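Local coordinates for Lin1840 protein (Listeria innocua serovar 6a, PDB 4ZOC) that probably hydrolyses terminal, non-reducing beta-D-glucosyl residues to release beta-D-glucose, as a family 3 glycoside hydrolase linked to beta-1,2-glucan metabolism, at residues Y645-T650 against L700-V705; A651-P656 against F685-H690. The protein carries 2 engineered substitutions. All coordinates share one frame; numbering follows the deposited sequence.

Contact 1 of 2, residues Y645-T650 against L700-V705. With MG (magnesium ion), chain D.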
ATOM      1  N   TYR A 645      11.033  -4.078  23.725  1.00  8.02           N
ATOM      2  CA  TYR A 645      10.766  -3.056  22.762  1.00  7.24           C
ATOM      3  C   TYR A 645      11.194  -1.666  23.244  1.00  7.92           C
ATOM      4  O   TYR A 645      11.185  -1.335  24.458  1.00  9.59           O
ATOM      5  CB  TYR A 645       9.267  -3.063  22.433  1.00  6.52           C
ATOM      6  CG  TYR A 645       8.695  -4.347  21.892  1.00  5.08           C
ATOM      7  CD1 TYR A 645       8.280  -5.337  22.746  1.00  7.38           C
ATOM      8  CD2 TYR A 645       8.461  -4.499  20.542  1.00  6.02           C
ATOM      9  CE1 TYR A 645       7.712  -6.519  22.283  1.00  8.09           C
ATOM     10  CE2 TYR A 645       7.960  -5.699  20.024  1.00  6.50           C
ATOM     11  CZ  TYR A 645       7.580  -6.680  20.888  1.00  8.04           C
ATOM     12  OH  TYR A 645       7.054  -7.839  20.439  1.00  8.14           O
ATOM     13  N   LEU A 646      11.622  -0.876  22.311  1.00  8.87           N
ATOM     14  CA  LEU A 646      11.898   0.511  22.535  1.00  9.96           C
ATOM     15  C   LEU A 646      10.975   1.469  21.677  1.00  9.02           C
ATOM     16  O   LEU A 646      10.626   1.175  20.491  1.00 11.52           O
ATOM     17  CB  LEU A 646      13.322   0.751  22.165  1.00 13.47           C
ATOM     18  CG  LEU A 646      14.139   1.728  22.987  1.00 16.52           C
ATOM     19  CD1 LEU A 646      14.054   1.355  24.497  1.00 14.51           C
ATOM     20  CD2 LEU A 646      15.543   1.651  22.412  1.00 13.67           C
ATOM     21  N   GLN A 647      10.551   2.575  22.289  1.00  8.84           N
ATOM     22  CA  GLN A 647       9.911   3.640  21.654  1.00  9.22           C
ATOM     23  C   GLN A 647      10.676   4.970  21.851  1.00  9.78           C
ATOM     24  O   GLN A 647      11.039   5.309  22.975  1.00 12.14           O
ATOM     25  CB  GLN A 647       8.505   3.833  22.169  1.00 10.07           C
ATOM     26  CG  GLN A 647       7.763   5.001  21.512  1.00 10.42           C
ATOM     27  CD  GLN A 647       6.386   5.279  22.109  1.00 12.10           C
ATOM     28  OE1 GLN A 647       6.064   4.865  23.211  1.00 14.59           O
ATOM     29  NE2 GLN A 647       5.545   5.962  21.335  1.00 14.35           N
ATOM     30  N   ASP A 648      10.871   5.721  20.758  1.00  9.01           N
ATOM     31  CA  ASP A 648      11.354   7.077  20.747  1.00  7.99           C
ATOM     32  C   ASP A 648      10.133   8.006  20.739  1.00  9.38           C
ATOM     33  O   ASP A 648       9.482   8.146  19.714  1.00  9.34           O
ATOM     34  CB  ASP A 648      12.270   7.282  19.548  1.00  9.77           C
ATOM     35  CG  ASP A 648      13.069   8.558  19.596  1.00 10.18           C
ATOM     36  OD1 ASP A 648      12.819   9.451  20.465  1.00 10.13           O
ATOM     37  OD2 ASP A 648      13.964   8.665  18.715  1.00 12.76           O
ATOM     38  N   VAL A 649       9.855   8.654  21.857  1.00  9.03           N
ATOM     39  CA  VAL A 649       8.558   9.305  22.057  1.00  9.61           C
ATOM     40  C   VAL A 649       8.371  10.571  21.182  1.00 10.58           C
ATOM     41  O   VAL A 649       7.292  10.813  20.593  1.00 10.18           O
ATOM     42  CB  VAL A 649       8.351   9.605  23.545  1.00  9.78           C
ATOM     43  CG1 VAL A 649       7.107  10.345  23.726  1.00 11.12           C
ATOM     44  CG2 VAL A 649       8.295   8.326  24.373  1.00 11.64           C
ATOM     45  N   THR A 650       9.456  11.319  21.065  1.00  9.98           N
ATOM     46  CA  THR A 650       9.518  12.515  20.228  1.00 10.94           C
ATOM     47  C   THR A 650      10.796  12.502  19.424  1.00 10.94           C
ATOM     48  O   THR A 650      11.874  12.310  19.964  1.00  8.92           O
ATOM     49  CB  THR A 650       9.498  13.783  21.094  1.00  9.59           C
ATOM     50  OG1 THR A 650       8.394  13.706  22.008  1.00 12.15           O
ATOM     51  CG2 THR A 650       9.349  15.046  20.239  1.00 10.81           C
ATOM     52  N   LEU A 700      13.226  11.425  25.556  1.00 10.69           N
ATOM     53  CA  LEU A 700      12.523  10.425  26.241  1.00 10.02           C
ATOM     54  C   LEU A 700      12.321   9.180  25.376  1.00 11.16           C
ATOM     55  O   LEU A 700      11.850   9.292  24.210  1.00 12.77           O
ATOM     56  CB  LEU A 700      11.122  10.936  26.603  1.00 11.14           C
ATOM     57  CG  LEU A 700      10.280   9.976  27.515  1.00 11.28           C
ATOM     58  CD1 LEU A 700      10.896   9.583  28.873  1.00 12.06           C
ATOM     59  CD2 LEU A 700       8.872  10.580  27.753  1.00 15.88           C
ATOM     60  N   HIS A 701      12.580   8.013  25.963  1.00 10.06           N
ATOM     61  CA  HIS A 701      12.281   6.707  25.324  1.00  8.30           C
ATOM     62  C   HIS A 701      11.486   5.897  26.306  1.00 10.60           C
ATOM     63  O   HIS A 701      11.638   6.083  27.532  1.00 13.82           O
ATOM     64  CB  HIS A 701      13.549   5.949  24.971  1.00  8.94           C
ATOM     65  CG  HIS A 701      14.315   6.571  23.839  1.00 12.40           C
ATOM     66  ND1 HIS A 701      14.355   6.040  22.582  1.00 13.98           N
ATOM     67  CD2 HIS A 701      15.037   7.722  23.786  1.00 12.00           C
ATOM     68  CE1 HIS A 701      15.027   6.851  21.786  1.00 10.33           C
ATOM     69  NE2 HIS A 701      15.502   7.851  22.512  1.00 12.80           N
ATOM     70  N   ARG A 702      10.633   5.027  25.815  1.00 11.03           N
ATOM     71  CA  ARG A 702       9.970   4.016  26.607  1.00 10.20           C
ATOM     72  C   ARG A 702      10.514   2.664  26.300  1.00  9.78           C
ATOM     73  O   ARG A 702      10.813   2.356  25.184  1.00  9.52           O
ATOM     74  CB  ARG A 702       8.463   4.008  26.356  1.00 10.82           C
ATOM     75  CG  ARG A 702       7.808   5.315  26.773  1.00 12.90           C
ATOM     76  CD  ARG A 702       6.321   5.189  26.632  1.00 17.41           C
ATOM     77  NE  ARG A 702       5.768   6.488  26.918  1.00 21.73           N
ATOM     78  CZ  ARG A 702       5.131   7.290  26.060  1.00 21.92           C
ATOM     79  NH1 ARG A 702       4.918   6.959  24.788  1.00 23.08           N
ATOM     80  NH2 ARG A 702       4.702   8.463  26.480  1.00 21.43           N
ATOM     81  N   VAL A 703      10.567   1.836  27.315  1.00 10.71           N
ATOM     82  CA  VAL A 703      11.136   0.509  27.304  1.00 11.67           C
ATOM     83  C   VAL A 703      10.006  -0.415  27.738  1.00 12.97           C
ATOM     84  O   VAL A 703       9.386  -0.204  28.794  1.00 11.83           O
ATOM     85  CB  VAL A 703      12.348   0.362  28.312  1.00 13.59           C
ATOM     86  CG1 VAL A 703      12.946  -1.043  28.182  1.00 18.24           C
ATOM     87  CG2 VAL A 703      13.464   1.355  27.989  1.00 15.46           C
ATOM     88  N   PHE A 704       9.681  -1.398  26.892  1.00 10.49           N
ATOM     89  CA  PHE A 704       8.593  -2.318  27.118  1.00 10.08           C
ATOM     90  C   PHE A 704       9.152  -3.708  27.249  1.00 10.51           C
ATOM     91  O   PHE A 704       9.881  -4.224  26.348  1.00 10.39           O
ATOM     92  CB  PHE A 704       7.573  -2.328  25.960  1.00 10.52           C
ATOM     93  CG  PHE A 704       7.085  -0.960  25.539  1.00 12.48           C
ATOM     94  CD1 PHE A 704       7.839  -0.164  24.671  1.00 10.46           C
ATOM     95  CD2 PHE A 704       5.844  -0.508  25.972  1.00 11.90           C
ATOM     96  CE1 PHE A 704       7.367   1.051  24.259  1.00 16.98           C
ATOM     97  CE2 PHE A 704       5.365   0.714  25.559  1.00 13.54           C
ATOM     98  CZ  PHE A 704       6.132   1.512  24.705  1.00 11.92           C
ATOM     99  N   VAL A 705       8.804  -4.366  28.333  1.00  9.39           N
ATOM    100  CA  VAL A 705       9.328  -5.699  28.562  1.00 10.46           C
ATOM    101  C   VAL A 705       8.115  -6.637  28.695  1.00  9.64           C
ATOM    102  O   VAL A 705       7.222  -6.434  29.532  1.00 10.45           O
ATOM    103  CB  VAL A 705      10.157  -5.787  29.842  1.00 11.18           C
ATOM    104  CG1 VAL A 705      10.670  -7.218  29.978  1.00 12.93           C
ATOM    105  CG2 VAL A 705      11.349  -4.837  29.772  1.00 11.85           C
TER
HETATM  106 MG    MG D 802      13.522  11.285  20.824  1.00 11.45          MG
HETATM  107  O   HOH W   1       3.572   8.397  22.595  1.00 22.71           O
HETATM  108  O   HOH W   2      14.647  11.241  19.039  1.00  8.75           O
HETATM  109  O   HOH W   3      12.294  11.261  22.521  1.00 11.36           O
HETATM  110  O   HOH W   4      15.163  10.673  21.827  1.00  8.72           O
HETATM  111  O   HOH W   5      14.056  13.337  21.156  1.00 11.25           O
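Magnesium sits where strand 638-648 ends: Asp648 OD1 binds it at 2.0 Å, the carbonyl Thr650 O at 2.1 Å, and four waters fill the remaining positions. One of those waters also donates to Leu700 O (2.6 Å) and accepts from Thr650 N, tying the metal shell to the partner strand. Another can donate to Asp648 OD2, the non-binding oxygen. The carboxylate, with CG anti to the backbone N (chi1 -167°), lies over one face of the His701 ring, the planes 25° apart.

Behind this site the antiparallel strands pair Tyr645 with Phe704 and Gln647 with Arg702 through two backbone hydrogen bonds each, nearly straight except that from Arg702 N to Gln647 O (150°), and Val649 N extends the pairing to Leu700 O at 3.2 Å. On the Gln647 side, Arg702 NH1 reaches Gln647 OE1 at 2.9 Å, in the guanidinium plane but from above the amide carbonyl plane. Val649 CG2 lies over one face of the guanidinium, 3.6 Å above its centre. On the other face Leu646 CD1 packs against Val703 CG2 (3.5 Å). This is a neighbouring strand pair of the fibronectin type III-like beta-sandwich, with a metal site at its end.

Contact 2 of 2, residues A651-P656 against F685-H690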
ATOM      1  N   ALA A 651      10.688  12.768  18.146  1.00 11.95           N
ATOM      2  CA  ALA A 651      11.857  12.806  17.295  1.00 10.95           C
ATOM      3  C   ALA A 651      11.685  13.741  16.114  1.00 10.08           C
ATOM      4  O   ALA A 651      10.598  14.186  15.795  1.00 11.62           O
ATOM      5  CB  ALA A 651      12.162  11.350  16.834  1.00  8.26           C
ATOM      6  N   SER A 652      12.749  14.007  15.390  1.00 10.44           N
ATOM      7  CA  SER A 652      12.653  14.815  14.165  1.00 11.05           C
ATOM      8  C   SER A 652      11.955  14.057  12.976  1.00 12.20           C
ATOM      9  O   SER A 652      11.657  14.649  11.958  1.00 14.18           O
ATOM     10  CB  SER A 652      14.063  15.252  13.786  1.00  9.71           C
ATOM     11  OG  SER A 652      14.813  14.093  13.465  1.00  9.68           O
ATOM     12  N   ILE A 653      11.743  12.742  13.131  1.00 10.66           N
ATOM     13  CA  ILE A 653      10.967  11.917  12.218  1.00  9.02           C
ATOM     14  C   ILE A 653       9.937  11.233  13.172  1.00  8.72           C
ATOM     15  O   ILE A 653      10.286  10.792  14.255  1.00 11.88           O
ATOM     16  CB  ILE A 653      11.885  10.830  11.602  1.00  9.94           C
ATOM     17  CG1 ILE A 653      12.944  11.461  10.696  1.00 11.34           C
ATOM     18  CG2 ILE A 653      11.057   9.792  10.893  1.00 13.09           C
ATOM     19  CD1 ILE A 653      12.414  12.097   9.451  1.00 12.90           C
ATOM     20  N   SER A 654       8.687  11.063  12.719  1.00  8.65           N
ATOM     21  CA  SER A 654       7.708  10.385  13.506  1.00  8.51           C
ATOM     22  C   SER A 654       8.169   8.907  13.616  1.00  8.23           C
ATOM     23  O   SER A 654       8.305   8.264  12.618  1.00 10.00           O
ATOM     24  CB  SER A 654       6.311  10.479  12.788  1.00  7.35           C
ATOM     25  OG  SER A 654       5.317   9.874  13.574  1.00  7.36           O
ATOM     26  N   ARG A 655       8.369   8.384  14.825  1.00  8.79           N
ATOM     27  CA  ARG A 655       8.950   7.075  15.041  1.00  9.78           C
ATOM     28  C   ARG A 655       7.862   6.054  15.417  1.00  8.42           C
ATOM     29  O   ARG A 655       6.826   6.389  15.976  1.00 11.27           O
ATOM     30  CB  ARG A 655      10.096   7.134  16.092  1.00 11.15           C
ATOM     31  CG  ARG A 655      11.265   8.046  15.658  1.00 13.49           C
ATOM     32  CD  ARG A 655      12.648   7.345  15.786  1.00 16.65           C
ATOM     33  NE  ARG A 655      12.664   6.263  14.896  1.00 17.29           N
ATOM     34  CZ  ARG A 655      12.930   4.979  15.129  1.00 19.31           C
ATOM     35  NH1 ARG A 655      12.717   4.185  14.108  1.00 21.75           N
ATOM     36  NH2 ARG A 655      13.456   4.475  16.252  1.00 17.29           N
ATOM     37  N   PRO A 656       8.113   4.769  15.174  1.00  7.44           N
ATOM     38  CA  PRO A 656       7.095   3.774  15.472  1.00  9.27           C
ATOM     39  C   PRO A 656       6.752   3.698  16.965  1.00 11.74           C
ATOM     40  O   PRO A 656       7.591   4.009  17.827  1.00 11.60           O
ATOM     41  CB  PRO A 656       7.732   2.435  15.036  1.00 10.11           C
ATOM     42  CG  PRO A 656       9.038   2.805  14.387  1.00 11.73           C
ATOM     43  CD  PRO A 656       9.267   4.268  14.453  1.00  9.14           C
ATOM     44  N   PHE A 685      18.776   2.944  19.997  1.00 10.76           N
ATOM     45  CA  PHE A 685      18.115   4.224  20.194  1.00 11.52           C
ATOM     46  C   PHE A 685      18.168   5.158  18.976  1.00 11.93           C
ATOM     47  O   PHE A 685      17.612   6.245  19.008  1.00 13.36           O
ATOM     48  CB  PHE A 685      18.738   4.965  21.412  1.00 12.55           C
ATOM     49  CG  PHE A 685      18.480   4.313  22.733  1.00 12.71           C
ATOM     50  CD1 PHE A 685      19.217   3.208  23.167  1.00 13.44           C
ATOM     51  CD2 PHE A 685      17.552   4.842  23.588  1.00 12.67           C
ATOM     52  CE1 PHE A 685      18.941   2.597  24.394  1.00 13.39           C
ATOM     53  CE2 PHE A 685      17.231   4.222  24.786  1.00 12.60           C
ATOM     54  CZ  PHE A 685      17.957   3.130  25.232  1.00 10.52           C
ATOM     55  N   SER A 686      18.870   4.711  17.945  1.00 13.02           N
ATOM     56  CA  SER A 686      19.186   5.524  16.797  1.00 12.56           C
ATOM     57  C   SER A 686      18.223   5.251  15.668  1.00 11.38           C
ATOM     58  O   SER A 686      17.516   4.204  15.636  1.00 13.62           O
ATOM     59  CB  SER A 686      20.600   5.224  16.377  1.00 16.35           C
ATOM     60  OG  SER A 686      21.466   5.586  17.469  1.00 17.18           O
ATOM     61  N   PHE A 687      18.244   6.201  14.712  1.00  9.60           N
ATOM     62  CA  PHE A 687      17.397   6.165  13.542  1.00 10.60           C
ATOM     63  C   PHE A 687      17.909   7.051  12.431  1.00 10.15           C
ATOM     64  O   PHE A 687      18.773   7.863  12.655  1.00 10.81           O
ATOM     65  CB  PHE A 687      15.953   6.554  13.884  1.00  9.05           C
ATOM     66  CG  PHE A 687      15.770   8.003  14.180  1.00  8.18           C
ATOM     67  CD1 PHE A 687      16.141   8.494  15.459  1.00  8.72           C
ATOM     68  CD2 PHE A 687      15.347   8.867  13.246  1.00  9.24           C
ATOM     69  CE1 PHE A 687      15.977   9.834  15.747  1.00  8.68           C
ATOM     70  CE2 PHE A 687      15.197  10.207  13.537  1.00 11.45           C
ATOM     71  CZ  PHE A 687      15.558  10.666  14.806  1.00  9.89           C
ATOM     72  N   TYR A 688      17.343   6.877  11.208  1.00  8.95           N
ATOM     73  CA  TYR A 688      17.648   7.685  10.087  1.00  9.06           C
ATOM     74  C   TYR A 688      16.831   8.963  10.030  1.00 10.86           C
ATOM     75  O   TYR A 688      15.643   8.892  10.089  1.00 11.61           O
ATOM     76  CB  TYR A 688      17.435   6.891   8.796  1.00  8.46           C
ATOM     77  CG  TYR A 688      18.521   5.864   8.616  1.00  7.87           C
ATOM     78  CD1 TYR A 688      19.699   6.183   8.108  1.00  8.77           C
ATOM     79  CD2 TYR A 688      18.337   4.550   9.063  1.00 10.34           C
ATOM     80  CE1 TYR A 688      20.696   5.193   7.958  1.00 11.69           C
ATOM     81  CE2 TYR A 688      19.294   3.574   8.927  1.00 10.93           C
ATOM     82  CZ  TYR A 688      20.460   3.893   8.343  1.00 14.11           C
ATOM     83  OH  TYR A 688      21.363   2.891   8.241  1.00 20.28           O
ATOM     84  N   ASN A 689      17.483  10.116   9.949  1.00 11.51           N
ATOM     85  CA  ASN A 689      16.772  11.372   9.952  1.00 12.28           C
ATOM     86  C   ASN A 689      16.398  11.835   8.542  1.00 13.23           C
ATOM     87  O   ASN A 689      16.619  11.090   7.577  1.00 15.75           O
ATOM     88  CB  ASN A 689      17.539  12.395  10.755  1.00 10.81           C
ATOM     89  CG  ASN A 689      18.784  12.910  10.065  1.00 11.48           C
ATOM     90  OD1 ASN A 689      19.073  12.609   8.923  1.00  9.18           O
ATOM     91  ND2 ASN A 689      19.528  13.731  10.804  1.00 14.83           N
ATOM     92  N   HIS A 690      15.846  13.049   8.396  1.00 14.29           N
ATOM     93  CA  HIS A 690      15.364  13.475   7.051  1.00 18.72           C
ATOM     94  C   HIS A 690      16.521  13.587   6.084  1.00 17.35           C
ATOM     95  O   HIS A 690      16.304  13.427   4.872  1.00 18.74           O
ATOM     96  CB  HIS A 690      14.572  14.793   7.112  1.00 24.55           C
ATOM     97  CG  HIS A 690      15.427  15.984   7.030  1.00 35.01           C
ATOM     98  ND1 HIS A 690      16.244  16.382   8.076  1.00 50.27           N
ATOM     99  CD2 HIS A 690      15.694  16.811   5.998  1.00 41.60           C
ATOM    100  CE1 HIS A 690      16.950  17.435   7.700  1.00 39.19           C
ATOM    101  NE2 HIS A 690      16.630  17.718   6.445  1.00 47.03           N
TER
HETATM  102  O   HOH W   6      15.032  14.658  10.569  1.00 20.19           O
HETATM  103  O   HOH W   7      14.854   6.282  17.980  1.00 16.90           O
HETATM  104  O   HOH W   8      15.522   2.873  17.220  1.00 20.89           O
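Aromatic contacts dominate here, and Phe687 is at the middle of them. Its CG lies between the backbone N and the carbonyl carbon (chi1 72°), which lifts the ring off strand 687-688 toward the loop 651-656. Arg655, bent at chi2 and chi3, lays its CD over one face of the Phe687 ring in a CH-pi contact, 3.8 Å from the centroid. The guanidinium continues almost parallel to the ring, only 2° between the planes, but it is displaced so that it lies mostly over Phe687 CB, at the CG end of the ring; Arg655 NE comes 3.5 Å from Phe687 CB.

Around the ring, Ile653 CG1 meets Phe687 CE2 at the edge at 3.8 Å, Ser652 OG also lies at the edge in the ring plane, and Ala651 CB touches Phe687 CZ. Farther along, Ile653 CD1 reaches the backbone of His690.

Polar links between the segments run through water. One water donates to Ser652 OG and accepts from His690 N at 2.8 Å; Glu697 also bonds to that hydroxyl. A second accepts from Arg655 NH2 (2.9 Å) and donates to Phe685 O. The same NH2 forms a salt bridge with Glu659.

Arg655 thus divides its work: its CH2 carbon lies on the aromatic face, while its charged end is paired with the Glu659 carboxylate and with water.

From the N terminus, the chain leaves strand 638-648 through 645-650 and passes straight into the loop 651-656, the first half of contact 2. It then runs through strands 659-668 and 673-680 and returns at 685-690, closing contact 2. Only afterwards does it reach 700-705 on strand 699-706, so contact 2 is nested inside the larger loop that contact 1 closes. Contact 1 joins two adjacent strands of the five-stranded sheet; contact 2 ties the loop after one of them to the short hairpin 687-695. The two meet where Asp648 OD2 touches Arg655 and Phe687, and both border the second subunit.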